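Uncharacterized protein (Bombyx mori, PDB 5AZ0) is an aldo-keto reductase, AKR2E5, that probably reduces carbonyl substrates with a nicotinamide cofactor bound in a TIM barrel. Local coordinates at residues L58-I69 with V84-V94. Residues are numbered along the deposited sequence; the frame is centred on the assembly and turned at random.
Sequences LSYAIDIGYRHI and VVQEKINEGVV. With ACT (acetate ion), chain H.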
ATOM      1  N   LEU A  58      -8.815  13.812   2.382  1.00 30.76           N
ATOM      2  CA  LEU A  58      -8.224  13.233   3.643  1.00 29.52           C
ATOM      3  C   LEU A  58      -8.893  13.726   4.908  1.00 29.52           C
ATOM      4  O   LEU A  58      -9.266  12.936   5.849  1.00 25.40           O
ATOM      5  CB  LEU A  58      -6.692  13.418   3.696  1.00 29.27           C
ATOM      6  CG  LEU A  58      -5.924  12.934   4.951  1.00 33.85           C
ATOM      7  CD1 LEU A  58      -6.215  11.493   5.331  1.00 37.71           C
ATOM      8  CD2 LEU A  58      -4.452  13.135   4.672  1.00 35.34           C
ATOM      9  N   SER A  59      -9.126  15.040   4.931  1.00 30.04           N
ATOM     10  CA  SER A  59      -9.766  15.651   6.094  1.00 28.59           C
ATOM     11  C   SER A  59     -11.130  15.089   6.267  1.00 28.28           C
ATOM     12  O   SER A  59     -11.558  14.674   7.370  1.00 34.38           O
ATOM     13  CB  SER A  59      -9.830  17.231   5.920  1.00 34.91           C
ATOM     14  OG  SER A  59     -10.569  17.778   7.015  1.00 38.70           O
ATOM     15  N   TYR A  60     -11.864  15.037   5.161  1.00 33.06           N
ATOM     16  CA  TYR A  60     -13.191  14.373   5.153  1.00 31.96           C
ATOM     17  C   TYR A  60     -13.078  12.899   5.633  1.00 31.57           C
ATOM     18  O   TYR A  60     -13.828  12.420   6.538  1.00 30.03           O
ATOM     19  CB  TYR A  60     -13.798  14.493   3.693  1.00 34.75           C
ATOM     20  CG  TYR A  60     -15.105  13.751   3.521  1.00 43.22           C
ATOM     21  CD1 TYR A  60     -16.321  14.259   4.039  1.00 43.38           C
ATOM     22  CD2 TYR A  60     -15.141  12.475   2.908  1.00 39.93           C
ATOM     23  CE1 TYR A  60     -17.518  13.537   3.901  1.00 44.20           C
ATOM     24  CE2 TYR A  60     -16.328  11.760   2.784  1.00 41.32           C
ATOM     25  CZ  TYR A  60     -17.516  12.273   3.266  1.00 44.13           C
ATOM     26  OH  TYR A  60     -18.673  11.515   3.076  1.00 42.60           O
ATOM     27  N   ALA A  61     -12.091  12.170   5.064  1.00 33.40           N
ATOM     28  CA  ALA A  61     -11.911  10.704   5.455  1.00 29.14           C
ATOM     29  C   ALA A  61     -11.758  10.573   6.906  1.00 27.49           C
ATOM     30  O   ALA A  61     -12.442   9.752   7.559  1.00 29.11           O
ATOM     31  CB  ALA A  61     -10.719  10.091   4.742  1.00 32.11           C
ATOM     32  N   ILE A  62     -10.905  11.431   7.484  1.00 27.52           N
ATOM     33  CA  ILE A  62     -10.757  11.374   8.951  1.00 29.94           C
ATOM     34  C   ILE A  62     -12.062  11.735   9.710  1.00 31.36           C
ATOM     35  O   ILE A  62     -12.397  11.111  10.729  1.00 30.63           O
ATOM     36  CB  ILE A  62      -9.547  12.252   9.382  1.00 31.91           C
ATOM     37  CG1 ILE A  62      -8.237  11.645   8.825  1.00 31.18           C
ATOM     38  CG2 ILE A  62      -9.449  12.346  10.883  1.00 34.13           C
ATOM     39  CD1 ILE A  62      -7.026  12.560   8.773  1.00 29.33           C
ATOM     40  N   ASP A  63     -12.785  12.758   9.225  1.00 34.34           N
ATOM     41  CA  ASP A  63     -14.093  13.158   9.844  1.00 36.01           C
ATOM     42  C   ASP A  63     -15.024  12.013   9.800  1.00 35.06           C
ATOM     43  O   ASP A  63     -15.628  11.721  10.816  1.00 34.72           O
ATOM     44  CB  ASP A  63     -14.784  14.341   9.118  1.00 38.49           C
ATOM     45  CG  ASP A  63     -14.014  15.654   9.243  1.00 36.21           C
ATOM     46  OD1 ASP A  63     -13.351  15.856  10.257  1.00 40.25           O
ATOM     47  OD2 ASP A  63     -14.012  16.463   8.319  1.00 38.03           O
ATOM     48  N   ILE A  64     -15.134  11.301   8.660  1.00 33.54           N
ATOM     49  CA  ILE A  64     -16.114  10.148   8.693  1.00 36.79           C
ATOM     50  C   ILE A  64     -15.673   8.884   9.402  1.00 37.01           C
ATOM     51  O   ILE A  64     -16.530   8.020   9.670  1.00 35.77           O
ATOM     52  CB  ILE A  64     -16.695   9.760   7.311  1.00 41.89           C
ATOM     53  CG1 ILE A  64     -15.637   9.168   6.364  1.00 37.86           C
ATOM     54  CG2 ILE A  64     -17.329  10.999   6.659  1.00 43.22           C
ATOM     55  CD1 ILE A  64     -16.190   8.696   5.021  1.00 36.31           C
ATOM     56  N   GLY A  65     -14.364   8.746   9.697  1.00 33.86           N
ATOM     57  CA  GLY A  65     -13.859   7.582  10.467  1.00 35.53           C
ATOM     58  C   GLY A  65     -12.654   6.778   9.910  1.00 29.56           C
ATOM     59  O   GLY A  65     -12.323   5.762  10.436  1.00 32.81           O
ATOM     60  N   TYR A  66     -11.993   7.246   8.879  1.00 30.13           N
ATOM     61  CA  TYR A  66     -10.749   6.616   8.434  1.00 31.15           C
ATOM     62  C   TYR A  66      -9.662   7.008   9.466  1.00 31.30           C
ATOM     63  O   TYR A  66      -9.583   8.161   9.943  1.00 32.72           O
ATOM     64  CB  TYR A  66     -10.325   7.122   7.096  1.00 28.58           C
ATOM     65  CG  TYR A  66     -11.009   6.573   5.862  1.00 31.54           C
ATOM     66  CD1 TYR A  66     -12.377   6.793   5.585  1.00 31.59           C
ATOM     67  CD2 TYR A  66     -10.245   5.914   4.878  1.00 28.76           C
ATOM     68  CE1 TYR A  66     -12.934   6.378   4.341  1.00 31.09           C
ATOM     69  CE2 TYR A  66     -10.796   5.474   3.716  1.00 29.60           C
ATOM     70  CZ  TYR A  66     -12.136   5.710   3.411  1.00 31.19           C
ATOM     71  OH  TYR A  66     -12.569   5.213   2.162  1.00 30.86           O
ATOM     72  N   ARG A  67      -8.878   6.025   9.828  1.00 27.43           N
ATOM     73  CA  ARG A  67      -7.707   6.183  10.693  1.00 26.02           C
ATOM     74  C   ARG A  67      -6.359   5.790  10.087  1.00 25.53           C
ATOM     75  O   ARG A  67      -5.309   6.260  10.576  1.00 24.31           O
ATOM     76  CB  ARG A  67      -7.958   5.376  11.912  1.00 28.56           C
ATOM     77  CG  ARG A  67      -9.206   5.809  12.711  1.00 29.14           C
ATOM     78  CD  ARG A  67      -9.086   7.249  13.249  1.00 30.39           C
ATOM     79  NE  ARG A  67     -10.312   7.703  13.937  1.00 32.40           N
ATOM     80  CZ  ARG A  67     -11.233   8.501  13.394  1.00 30.77           C
ATOM     81  NH1 ARG A  67     -11.133   8.995  12.154  1.00 34.70           N
ATOM     82  NH2 ARG A  67     -12.268   8.849  14.138  1.00 39.44           N
ATOM     83  N   HIS A  68      -6.399   5.031   8.979  1.00 24.00           N
ATOM     84  CA  HIS A  68      -5.234   4.470   8.342  1.00 22.82           C
ATOM     85  C   HIS A  68      -4.882   5.315   7.140  1.00 20.98           C
ATOM     86  O   HIS A  68      -5.669   5.465   6.208  1.00 21.06           O
ATOM     87  CB  HIS A  68      -5.510   2.975   7.997  1.00 24.15           C
ATOM     88  CG  HIS A  68      -4.422   2.240   7.271  1.00 25.03           C
ATOM     89  ND1 HIS A  68      -4.507   0.867   7.071  1.00 22.40           N
ATOM     90  CD2 HIS A  68      -3.233   2.636   6.721  1.00 22.87           C
ATOM     91  CE1 HIS A  68      -3.461   0.472   6.364  1.00 23.28           C
ATOM     92  NE2 HIS A  68      -2.671   1.517   6.146  1.00 24.68           N
ATOM     93  N   ILE A  69      -3.665   5.866   7.170  1.00 21.08           N
ATOM     94  CA  ILE A  69      -3.127   6.696   6.129  1.00 21.02           C
ATOM     95  C   ILE A  69      -1.810   6.101   5.595  1.00 21.00           C
ATOM     96  O   ILE A  69      -0.872   5.929   6.334  1.00 20.05           O
ATOM     97  CB  ILE A  69      -2.813   8.113   6.689  1.00 20.74           C
ATOM     98  CG1 ILE A  69      -4.051   8.783   7.256  1.00 22.43           C
ATOM     99  CG2 ILE A  69      -2.245   9.004   5.581  1.00 22.52           C
ATOM    100  CD1 ILE A  69      -3.680   9.994   8.118  1.00 23.31           C
ATOM    101  N   VAL A  84      -2.262  18.160   7.638  1.00 31.56           N
ATOM    102  CA  VAL A  84      -3.654  17.722   7.769  1.00 30.13           C
ATOM    103  C   VAL A  84      -3.833  16.959   9.054  1.00 32.49           C
ATOM    104  O   VAL A  84      -4.788  17.234   9.789  1.00 29.64           O
ATOM    105  CB  VAL A  84      -4.165  16.901   6.560  1.00 36.24           C
ATOM    106  CG1 VAL A  84      -5.554  16.339   6.779  1.00 34.82           C
ATOM    107  CG2 VAL A  84      -4.147  17.732   5.272  1.00 35.62           C
ATOM    108  N   VAL A  85      -2.928  16.022   9.338  1.00 27.17           N
ATOM    109  CA  VAL A  85      -3.020  15.258  10.579  1.00 29.38           C
ATOM    110  C   VAL A  85      -3.017  16.167  11.816  1.00 29.78           C
ATOM    111  O   VAL A  85      -3.751  15.931  12.784  1.00 30.26           O
ATOM    112  CB  VAL A  85      -1.872  14.215  10.706  1.00 28.74           C
ATOM    113  CG1 VAL A  85      -1.739  13.656  12.144  1.00 25.25           C
ATOM    114  CG2 VAL A  85      -2.069  13.092   9.676  1.00 29.49           C
ATOM    115  N   GLN A  86      -2.117  17.130  11.821  1.00 31.83           N
ATOM    116  CA  GLN A  86      -2.009  18.053  12.952  1.00 33.85           C
ATOM    117  C   GLN A  86      -3.321  18.890  13.095  1.00 33.56           C
ATOM    118  O   GLN A  86      -3.823  19.097  14.213  1.00 33.45           O
ATOM    119  CB  GLN A  86      -0.790  18.948  12.806  1.00 33.16           C
ATOM    120  CG  GLN A  86      -0.516  19.816  14.045  1.00 34.79           C
ATOM    121  CD  GLN A  86      -0.352  19.017  15.309  1.00 38.03           C
ATOM    122  OE1 GLN A  86       0.516  18.173  15.394  1.00 36.73           O
ATOM    123  NE2 GLN A  86      -1.196  19.258  16.290  1.00 39.93           N
ATOM    124  N   GLU A  87      -3.866  19.308  11.967  1.00 34.25           N
ATOM    125  CA  GLU A  87      -5.168  20.025  11.949  1.00 37.77           C
ATOM    126  C   GLU A  87      -6.271  19.223  12.566  1.00 47.01           C
ATOM    127  O   GLU A  87      -7.020  19.782  13.376  1.00 46.80           O
ATOM    128  CB  GLU A  87      -5.572  20.429  10.565  1.00 37.80           C
ATOM    129  CG  GLU A  87      -4.730  21.596  10.088  1.00 45.00           C
ATOM    130  CD  GLU A  87      -4.810  21.873   8.576  1.00 53.47           C
ATOM    131  OE1 GLU A  87      -5.521  21.159   7.812  1.00 56.39           O
ATOM    132  OE2 GLU A  87      -4.128  22.828   8.148  1.00 49.99           O
ATOM    133  N   LYS A  88      -6.333  17.908  12.266  1.00 40.11           N
ATOM    134  CA  LYS A  88      -7.457  17.113  12.730  1.00 37.37           C
ATOM    135  C   LYS A  88      -7.304  16.844  14.200  1.00 36.07           C
ATOM    136  O   LYS A  88      -8.305  16.692  14.945  1.00 34.87           O
ATOM    137  CB  LYS A  88      -7.587  15.794  11.970  1.00 36.05           C
ATOM    138  CG  LYS A  88      -7.630  15.975  10.459  1.00 35.98           C
ATOM    139  CD  LYS A  88      -8.726  16.888   9.947  1.00 40.49           C
ATOM    140  CE  LYS A  88     -10.114  16.525  10.442  1.00 42.02           C
ATOM    141  NZ  LYS A  88     -11.171  17.201   9.582  1.00 42.34           N
ATOM    142  N   ILE A  89      -6.046  16.723  14.613  1.00 33.10           N
ATOM    143  CA  ILE A  89      -5.746  16.586  16.025  1.00 37.02           C
ATOM    144  C   ILE A  89      -6.120  17.885  16.796  1.00 40.03           C
ATOM    145  O   ILE A  89      -6.653  17.797  17.905  1.00 36.17           O
ATOM    146  CB  ILE A  89      -4.268  16.247  16.265  1.00 36.33           C
ATOM    147  CG1 ILE A  89      -3.996  14.782  15.830  1.00 34.78           C
ATOM    148  CG2 ILE A  89      -3.904  16.468  17.748  1.00 39.15           C
ATOM    149  CD1 ILE A  89      -2.555  14.305  15.888  1.00 35.61           C
ATOM    150  N   ASN A  90      -5.795  19.045  16.221  1.00 36.80           N
ATOM    151  CA  ASN A  90      -6.091  20.347  16.847  1.00 41.14           C
ATOM    152  C   ASN A  90      -7.611  20.526  16.944  1.00 40.19           C
ATOM    153  O   ASN A  90      -8.090  20.899  17.976  1.00 48.01           O
ATOM    154  CB  ASN A  90      -5.476  21.494  16.029  1.00 38.28           C
ATOM    155  CG  ASN A  90      -3.969  21.600  16.202  1.00 36.65           C
ATOM    156  OD1 ASN A  90      -3.364  20.974  17.079  1.00 41.61           O
ATOM    157  ND2 ASN A  90      -3.357  22.347  15.326  1.00 39.00           N
ATOM    158  N   GLU A  91      -8.342  20.162  15.896  1.00 41.82           N
ATOM    159  CA  GLU A  91      -9.813  20.173  15.895  1.00 41.58           C
ATOM    160  C   GLU A  91     -10.436  19.222  16.910  1.00 41.75           C
ATOM    161  O   GLU A  91     -11.620  19.297  17.167  1.00 45.66           O
ATOM    162  CB  GLU A  91     -10.371  19.853  14.507  1.00 41.14           C
ATOM    163  CG  GLU A  91      -9.998  20.850  13.408  1.00 43.30           C
ATOM    164  CD  GLU A  91     -10.279  20.307  12.005  1.00 48.71           C
ATOM    165  OE1 GLU A  91     -11.105  19.361  11.907  1.00 51.30           O
ATOM    166  OE2 GLU A  91      -9.694  20.812  11.017  1.00 46.59           O
ATOM    167  N   GLY A  92      -9.675  18.306  17.494  1.00 44.33           N
ATOM    168  CA  GLY A  92     -10.256  17.304  18.415  1.00 38.89           C
ATOM    169  C   GLY A  92     -10.988  16.151  17.719  1.00 37.40           C
ATOM    170  O   GLY A  92     -11.609  15.314  18.388  1.00 38.42           O
ATOM    171  N   VAL A  93     -10.858  16.061  16.397  1.00 37.55           N
ATOM    172  CA  VAL A  93     -11.434  14.941  15.648  1.00 39.22           C
ATOM    173  C   VAL A  93     -10.752  13.623  15.991  1.00 36.95           C
ATOM    174  O   VAL A  93     -11.419  12.632  16.221  1.00 33.48           O
ATOM    175  CB  VAL A  93     -11.374  15.171  14.159  1.00 45.17           C
ATOM    176  CG1 VAL A  93     -12.058  14.001  13.436  1.00 49.04           C
ATOM    177  CG2 VAL A  93     -12.069  16.492  13.809  1.00 43.59           C
ATOM    178  N   VAL A  94      -9.422  13.627  16.064  1.00 35.56           N
ATOM    179  CA  VAL A  94      -8.657  12.451  16.568  1.00 35.88           C
ATOM    180  C   VAL A  94      -7.517  12.849  17.472  1.00 32.52           C
ATOM    181  O   VAL A  94      -7.110  14.010  17.483  1.00 37.55           O
ATOM    182  CB  VAL A  94      -8.012  11.691  15.382  1.00 31.45           C
ATOM    183  CG1 VAL A  94      -9.078  10.974  14.609  1.00 32.49           C
ATOM    184  CG2 VAL A  94      -7.243  12.613  14.449  1.00 30.39           C
TER
HETATM  185  C   ACT H 407     -11.373   7.041  17.309  0.80 43.23           C
HETATM  186  O   ACT H 407     -10.685   6.380  16.454  0.80 37.65           O
HETATM  187  OXT ACT H 407     -11.943   8.135  17.051  0.80 43.40           O
HETATM  188  CH3 ACT H 407     -11.528   6.528  18.712  0.80 42.41           C
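Two neighbouring outer helices of the TIM barrel, 51-64 and 78-90, meet where Lys88 reaches over to Ser59 and Asp63; strand 68-70 runs between them in sequence. The axes of the short segments 58-64 and 84-90 approach to 10.3 Å and cross at -38°, a spacing filled by side chains. The Lys88 chain, bent at both chi2 and chi3, lays CB and CG across Ile62, with Lys88 CG 3.9 Å from Ile62 CD1, while CD and CE run on past Ser59 OG toward Asp63. Lys88 NZ donates to Ser59 OG at 2.7 Å and forms a salt bridge with Asp63 OD1 at 2.6 Å, arriving on the syn side but 30° out of the carboxylate plane. A weak bond from Lys88 NZ to Glu91 OE1, within segment 84-94, completes the salt-bridge network. Deeper in, Leu58 packs on Val84 and Ile69 on Val85. At the other end, Val94 CG1 sits 3.5 Å above the centre of the Arg67 guanidinium. Arg67 NH1 helps hold that group's orientation, donating to Ile62 O at 2.8 Å on a lone pair and to Tyr66 O from above its carbonyl plane. NE and NH2 bind both oxygens of an acetate, probably from the crystallisation liquor. One ammonium thus lies between two carboxylates, Asp63 and Glu91; its positive charge probably offsets their mutual repulsion while its aliphatic chain continues the apolar packing.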